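Local coordinates for protein Na Glutathione S-transferase 1 (Necator americanus, PDB 2ON7) that probably conjugates glutathione to electrophilic compounds, as a dimeric glutathione S-transferase of the human hookworm, at residues K36-F39 and A40-P44; C68-L71 and A72-G76. All coordinates share one frame; numbering follows the deposited sequence.

Contact 1 (K36-F39 and A40-P44); sequences KEQF and AKVKP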
ATOM      1  N   LYS A  36      -5.789  20.130  14.271  1.00 11.63           N
ATOM      2  CA  LYS A  36      -4.502  19.595  14.741  1.00 12.00           C
ATOM      3  C   LYS A  36      -4.516  19.190  16.233  1.00 11.72           C
ATOM      4  O   LYS A  36      -4.099  18.079  16.583  1.00 11.59           O
ATOM      5  CB  LYS A  36      -3.296  20.497  14.353  1.00 11.81           C
ATOM      6  CG  LYS A  36      -2.929  21.642  15.316  1.00 13.07           C
ATOM      7  CD  LYS A  36      -3.804  22.922  15.133  1.00 12.98           C
ATOM      8  CE  LYS A  36      -3.224  24.123  15.875  1.00 10.71           C
ATOM      9  NZ  LYS A  36      -3.959  24.391  17.143  1.00 10.61           N
ATOM     10  N   GLU A  37      -5.042  20.066  17.084  1.00 12.17           N
ATOM     11  CA  GLU A  37      -5.007  19.872  18.532  1.00 12.27           C
ATOM     12  C   GLU A  37      -5.886  18.719  19.025  1.00 12.24           C
ATOM     13  O   GLU A  37      -5.540  18.037  19.972  1.00 12.65           O
ATOM     14  CB  GLU A  37      -5.379  21.160  19.236  1.00 12.81           C
ATOM     15  CG  GLU A  37      -5.019  21.198  20.711  1.00 13.37           C
ATOM     16  CD  GLU A  37      -5.600  22.416  21.400  1.00 15.84           C
ATOM     17  OE1 GLU A  37      -6.336  23.150  20.702  1.00 17.02           O
ATOM     18  OE2 GLU A  37      -5.316  22.645  22.614  1.00 14.62           O
ATOM     19  N   GLN A  38      -7.022  18.494  18.377  1.00 12.19           N
ATOM     20  CA  GLN A  38      -7.836  17.336  18.706  1.00 11.45           C
ATOM     21  C   GLN A  38      -7.229  16.014  18.167  1.00 10.57           C
ATOM     22  O   GLN A  38      -7.448  14.938  18.738  1.00 10.43           O
ATOM     23  CB  GLN A  38      -9.256  17.559  18.215  1.00 11.80           C
ATOM     24  CG  GLN A  38     -10.215  16.424  18.542  1.00 13.35           C
ATOM     25  CD  GLN A  38     -10.746  16.458  19.954  1.00 15.02           C
ATOM     26  OE1 GLN A  38     -10.472  17.387  20.723  1.00 15.40           O
ATOM     27  NE2 GLN A  38     -11.531  15.441  20.304  1.00 15.55           N
ATOM     28  N   PHE A  39      -6.450  16.091  17.091  1.00  9.19           N
ATOM     29  CA  PHE A  39      -5.710  14.913  16.659  1.00  8.55           C
ATOM     30  C   PHE A  39      -4.694  14.482  17.723  1.00  8.69           C
ATOM     31  O   PHE A  39      -4.618  13.301  18.080  1.00  8.81           O
ATOM     32  CB  PHE A  39      -5.053  15.079  15.279  1.00  7.68           C
ATOM     33  CG  PHE A  39      -4.189  13.915  14.892  1.00  6.70           C
ATOM     34  CD1 PHE A  39      -4.766  12.710  14.466  1.00  7.60           C
ATOM     35  CD2 PHE A  39      -2.793  14.000  14.981  1.00  3.64           C
ATOM     36  CE1 PHE A  39      -3.953  11.600  14.145  1.00  6.33           C
ATOM     37  CE2 PHE A  39      -1.977  12.913  14.643  1.00  2.83           C
ATOM     38  CZ  PHE A  39      -2.544  11.710  14.250  1.00  3.37           C
ATOM     39  N   ALA A  40      -3.938  15.451  18.234  1.00  8.51           N
ATOM     40  CA  ALA A  40      -2.932  15.206  19.250  1.00  8.53           C
ATOM     41  C   ALA A  40      -3.490  14.439  20.477  1.00  8.73           C
ATOM     42  O   ALA A  40      -2.793  13.587  21.036  1.00  8.37           O
ATOM     43  CB  ALA A  40      -2.268  16.515  19.653  1.00  7.80           C
ATOM     44  N   LYS A  41      -4.748  14.701  20.842  1.00  8.54           N
ATOM     45  CA  LYS A  41      -5.399  14.038  21.993  1.00  8.89           C
ATOM     46  C   LYS A  41      -5.901  12.613  21.721  1.00  8.85           C
ATOM     47  O   LYS A  41      -5.837  11.747  22.592  1.00  8.05           O
ATOM     48  CB  LYS A  41      -6.564  14.883  22.533  1.00  8.86           C
ATOM     49  CG  LYS A  41      -6.171  16.299  22.984  1.00  9.50           C
ATOM     50  CD  LYS A  41      -7.209  16.922  23.895  1.00  9.30           C
ATOM     51  CE  LYS A  41      -7.019  16.495  25.354  1.00 10.02           C
ATOM     52  NZ  LYS A  41      -7.433  17.563  26.347  1.00  8.69           N
ATOM     53  N   VAL A  42      -6.437  12.384  20.526  1.00  9.42           N
ATOM     54  CA  VAL A  42      -7.070  11.099  20.244  1.00 10.07           C
ATOM     55  C   VAL A  42      -6.119  10.063  19.651  1.00  9.74           C
ATOM     56  O   VAL A  42      -6.389   8.866  19.801  1.00  9.42           O
ATOM     57  CB  VAL A  42      -8.367  11.207  19.346  1.00 10.62           C
ATOM     58  CG1 VAL A  42      -9.448  12.101  20.012  1.00 11.11           C
ATOM     59  CG2 VAL A  42      -8.024  11.670  17.976  1.00 10.89           C
ATOM     60  N   LYS A  43      -5.014  10.516  19.033  1.00  8.96           N
ATOM     61  CA  LYS A  43      -4.072   9.617  18.342  1.00  9.47           C
ATOM     62  C   LYS A  43      -3.452   8.422  19.084  1.00  9.42           C
ATOM     63  O   LYS A  43      -3.239   7.397  18.459  1.00  9.55           O
ATOM     64  CB  LYS A  43      -2.998  10.357  17.531  1.00  9.74           C
ATOM     65  CG  LYS A  43      -2.040  11.233  18.285  1.00 10.61           C
ATOM     66  CD  LYS A  43      -0.764  11.395  17.526  1.00 10.02           C
ATOM     67  CE  LYS A  43       0.279  10.370  17.993  1.00 15.45           C
ATOM     68  NZ  LYS A  43       1.540  10.272  17.126  1.00 15.61           N
ATOM     69  N   PRO A  44      -3.136   8.552  20.392  1.00  9.25           N
ATOM     70  CA  PRO A  44      -2.728   7.335  21.100  1.00  9.14           C
ATOM     71  C   PRO A  44      -3.792   6.218  21.139  1.00  9.16           C
ATOM     72  O   PRO A  44      -3.469   5.085  21.514  1.00  9.08           O
ATOM     73  CB  PRO A  44      -2.432   7.835  22.528  1.00  8.32           C
ATOM     74  CG  PRO A  44      -2.158   9.251  22.386  1.00  9.02           C
ATOM     75  CD  PRO A  44      -3.051   9.732  21.273  1.00  9.13           C
TER
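Phe39, on the short surface helix 36-42, meets Lys43, one turn on, in the 3-10 segment that follows, a local i to i+4 contact in the thioredoxin-like N-terminal domain, where the chain has just left the edge strand 30-34. Lys43 lays its aliphatic part over one face of the Phe39 ring. Its CB sits 3.9 Å from the centroid of that ring and 23° off the normal, a CH-pi contact displaced toward the rim, and further out CD of Lys43 comes to 3.5 Å from CE2 of Phe39. With chi1 of Lys43 at 63°, CG stands between the residue's own N and carbonyl carbon, which carries CG and CD along the CE2/CZ side of the ring before the amino end leads away. Phe39 in turn meets the ring of Phe9 from strand 4-9, the two planes at about 60°, and packs on Leu46, Gln50 and Val51, which ties the helix to the body of the domain.

Beneath the side chains the backbone runs as a regular helix at first. Ala40 N donates to Lys36 O at 3.1 Å, and Lys43 N reaches Phe39 O at 3.0 Å. Val42 N bonds to Gln38 O at 3.3 Å and leans weakly on Phe39 O as well, at 3.2 Å, so the last turn mixes i+4 with i+3 bonding as the chain tightens into a 3-10 segment at Lys43 and Pro44. On the neighbouring flank, the bent Gln38 side chain brings NE2 to 3.9 Å from CG1 of Val42, an oblique and loose approach.

In the glutathione S-transferase fold this is the short helix after the second strand of the thioredoxin-like domain, with Phe39 packing inward on Phe9.

Contact 2 (C68-L71 and A72-G76); sequences CRYL and ARQFG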
ATOM      1  N   CYS A  68     -10.321   2.071   2.358  1.00 13.10           N
ATOM      2  CA  CYS A  68     -10.959   2.246   1.058  1.00 12.44           C
ATOM      3  C   CYS A  68     -11.249   0.853   0.416  1.00 10.93           C
ATOM      4  O   CYS A  68     -12.346   0.632  -0.130  1.00 10.08           O
ATOM      5  CB  CYS A  68     -10.284   3.359   0.137  1.00 11.15           C
ATOM      6  SG  CYS A  68     -11.575   4.077  -0.858  1.00 22.25           S
ATOM      7  N   ARG A  69     -10.324  -0.110   0.546  1.00  9.79           N
ATOM      8  CA  ARG A  69     -10.544  -1.414  -0.064  1.00  7.89           C
ATOM      9  C   ARG A  69     -11.694  -2.112   0.629  1.00  8.21           C
ATOM     10  O   ARG A  69     -12.566  -2.662  -0.037  1.00  8.05           O
ATOM     11  CB  ARG A  69      -9.284  -2.273  -0.036  1.00  9.13           C
ATOM     12  CG  ARG A  69      -9.399  -3.697  -0.653  1.00  6.69           C
ATOM     13  CD  ARG A  69      -8.127  -4.486  -0.481  1.00  5.67           C
ATOM     14  NE  ARG A  69      -7.018  -3.674  -0.974  1.00  9.48           N
ATOM     15  CZ  ARG A  69      -6.138  -3.019  -0.206  1.00  7.82           C
ATOM     16  NH1 ARG A  69      -6.150  -3.136   1.123  1.00  8.89           N
ATOM     17  NH2 ARG A  69      -5.215  -2.273  -0.779  1.00  6.43           N
ATOM     18  N   TYR A  70     -11.727  -2.025   1.958  1.00  7.74           N
ATOM     19  CA  TYR A  70     -12.727  -2.707   2.763  1.00  7.22           C
ATOM     20  C   TYR A  70     -14.146  -2.219   2.373  1.00  7.97           C
ATOM     21  O   TYR A  70     -15.050  -3.036   2.077  1.00  8.63           O
ATOM     22  CB  TYR A  70     -12.446  -2.518   4.280  1.00  6.19           C
ATOM     23  CG  TYR A  70     -13.592  -2.993   5.165  1.00  4.07           C
ATOM     24  CD1 TYR A  70     -13.659  -4.315   5.589  1.00  3.74           C
ATOM     25  CD2 TYR A  70     -14.600  -2.114   5.588  1.00  4.39           C
ATOM     26  CE1 TYR A  70     -14.723  -4.784   6.371  1.00  2.68           C
ATOM     27  CE2 TYR A  70     -15.691  -2.577   6.393  1.00  4.46           C
ATOM     28  CZ  TYR A  70     -15.723  -3.923   6.766  1.00  3.06           C
ATOM     29  OH  TYR A  70     -16.737  -4.419   7.533  1.00  3.56           O
ATOM     30  N   LEU A  71     -14.349  -0.911   2.412  1.00  6.73           N
ATOM     31  CA  LEU A  71     -15.647  -0.350   2.114  1.00  7.56           C
ATOM     32  C   LEU A  71     -16.063  -0.717   0.688  1.00  8.18           C
ATOM     33  O   LEU A  71     -17.204  -1.148   0.502  1.00  8.62           O
ATOM     34  CB  LEU A  71     -15.666   1.184   2.319  1.00  7.56           C
ATOM     35  CG  LEU A  71     -15.409   1.635   3.753  1.00  6.72           C
ATOM     36  CD1 LEU A  71     -15.079   3.116   3.776  1.00  6.17           C
ATOM     37  CD2 LEU A  71     -16.623   1.287   4.648  1.00  4.25           C
ATOM     38  N   ALA A  72     -15.131  -0.619  -0.280  1.00  7.65           N
ATOM     39  CA  ALA A  72     -15.390  -1.013  -1.669  1.00  7.51           C
ATOM     40  C   ALA A  72     -15.891  -2.437  -1.822  1.00  8.55           C
ATOM     41  O   ALA A  72     -16.813  -2.694  -2.616  1.00  8.52           O
ATOM     42  CB  ALA A  72     -14.153  -0.811  -2.530  1.00  6.18           C
ATOM     43  N   ARG A  73     -15.282  -3.363  -1.071  1.00  8.75           N
ATOM     44  CA  ARG A  73     -15.669  -4.750  -1.104  1.00  9.40           C
ATOM     45  C   ARG A  73     -17.078  -4.881  -0.591  1.00 10.54           C
ATOM     46  O   ARG A  73     -17.884  -5.608  -1.196  1.00 11.80           O
ATOM     47  CB  ARG A  73     -14.707  -5.621  -0.290  1.00  9.43           C
ATOM     48  CG  ARG A  73     -13.319  -5.865  -0.955  1.00  9.58           C
ATOM     49  CD  ARG A  73     -12.565  -6.881  -0.159  1.00 14.73           C
ATOM     50  NE  ARG A  73     -11.202  -7.123  -0.613  1.00 17.52           N
ATOM     51  CZ  ARG A  73     -10.261  -7.718   0.124  1.00 15.91           C
ATOM     52  NH1 ARG A  73     -10.537  -8.121   1.359  1.00 14.91           N
ATOM     53  NH2 ARG A  73      -9.042  -7.914  -0.377  1.00 15.35           N
ATOM     54  N   GLN A  74     -17.375  -4.167   0.508  1.00 10.40           N
ATOM     55  CA  GLN A  74     -18.688  -4.192   1.157  1.00  9.73           C
ATOM     56  C   GLN A  74     -19.811  -3.741   0.219  1.00  8.86           C
ATOM     57  O   GLN A  74     -20.939  -4.276   0.288  1.00  7.87           O
ATOM     58  CB  GLN A  74     -18.693  -3.279   2.400  1.00  9.74           C
ATOM     59  CG  GLN A  74     -17.852  -3.763   3.575  1.00 12.86           C
ATOM     60  CD  GLN A  74     -18.100  -5.208   3.856  1.00 18.05           C
ATOM     61  OE1 GLN A  74     -19.253  -5.605   4.105  1.00 21.20           O
ATOM     62  NE2 GLN A  74     -17.046  -6.033   3.755  1.00 18.00           N
ATOM     63  N   PHE A  75     -19.502  -2.750  -0.620  1.00  7.49           N
ATOM     64  CA  PHE A  75     -20.503  -2.106  -1.496  1.00  8.39           C
ATOM     65  C   PHE A  75     -20.261  -2.358  -2.973  1.00  8.12           C
ATOM     66  O   PHE A  75     -20.916  -1.770  -3.808  1.00  7.53           O
ATOM     67  CB  PHE A  75     -20.616  -0.592  -1.211  1.00  8.08           C
ATOM     68  CG  PHE A  75     -20.831  -0.282   0.243  1.00  9.67           C
ATOM     69  CD1 PHE A  75     -19.805   0.304   1.012  1.00  7.22           C
ATOM     70  CD2 PHE A  75     -22.025  -0.648   0.874  1.00  9.75           C
ATOM     71  CE1 PHE A  75     -19.979   0.559   2.337  1.00  2.16           C
ATOM     72  CE2 PHE A  75     -22.201  -0.413   2.240  1.00  8.53           C
ATOM     73  CZ  PHE A  75     -21.189   0.183   2.963  1.00  5.99           C
ATOM     74  N   GLY A  76     -19.318  -3.252  -3.269  1.00  8.63           N
ATOM     75  CA  GLY A  76     -19.072  -3.713  -4.617  1.00  8.73           C
ATOM     76  C   GLY A  76     -18.407  -2.723  -5.555  1.00  9.33           C
ATOM     77  O   GLY A  76     -18.787  -2.659  -6.729  1.00 10.41           O
TER
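Successive i+4 bonds join Cys68-Leu71 to Ala72-Phe75, from Ala72 N to Cys68 O at 3.1 Å through to Phe75 N to Leu71 O at 3.0 Å, the last the most bent at 138°; Gly76 then leaves with positive phi in a Schellman motif. Gln74 folds over the Tyr70 ring: CG lies 4.0 Å from the centroid of that ring, 22° off its normal, and the bend at chi2 carries the amide out over the rim beside CE1 and CZ, its plane 22° from the ring's. Its NE2 makes a weak hydrogen bond to Thr82 of the second subunit. Arg69 and Arg73 run side by side, with Arg69 CD over a face of the Arg73 guanidinium, 3.5 Å from its NH2. Acids offset the clustered charge: Arg69 NE forms a salt bridge to Asp89 and its NH1 one to Asp89 of the second subunit, while Arg73 NH1 pairs with Glu85 of the second subunit. Arg73 NE is buried here without a partner. On another flank Leu71 CD2 touches Phe75 CE1 at 4.1 Å, and both side chains rest on helix 16-25, to which Cys68 is joined covalently by its disulfide to Cys17. This is the last helix of the thioredoxin-like domain of a glutathione S-transferase, its arginine flank set in the dimer interface.

Contact 1 closes before contact 2 opens along the chain, and strands 53-56 and 59-62 come between them. Their centres are 27 Å apart and their nearest atoms about 16 Å, so they do not touch; the four-stranded mixed sheet of the N-terminal domain is their common framework. Helix 36-42 reaches it through Phe9 on strand 4-9, helix 64-75 through Leu54 and Val56 on strand 53-56. The positions differ sharply: contact 1 lies at the surface, 23 Å from the chain centre, whereas contact 2 is buried at 14 Å, between helix 16-25, helix 155-168 of the C-terminal domain and the second subunit. Contact 2 thus sits at the domain and subunit boundaries, contact 1 outside them.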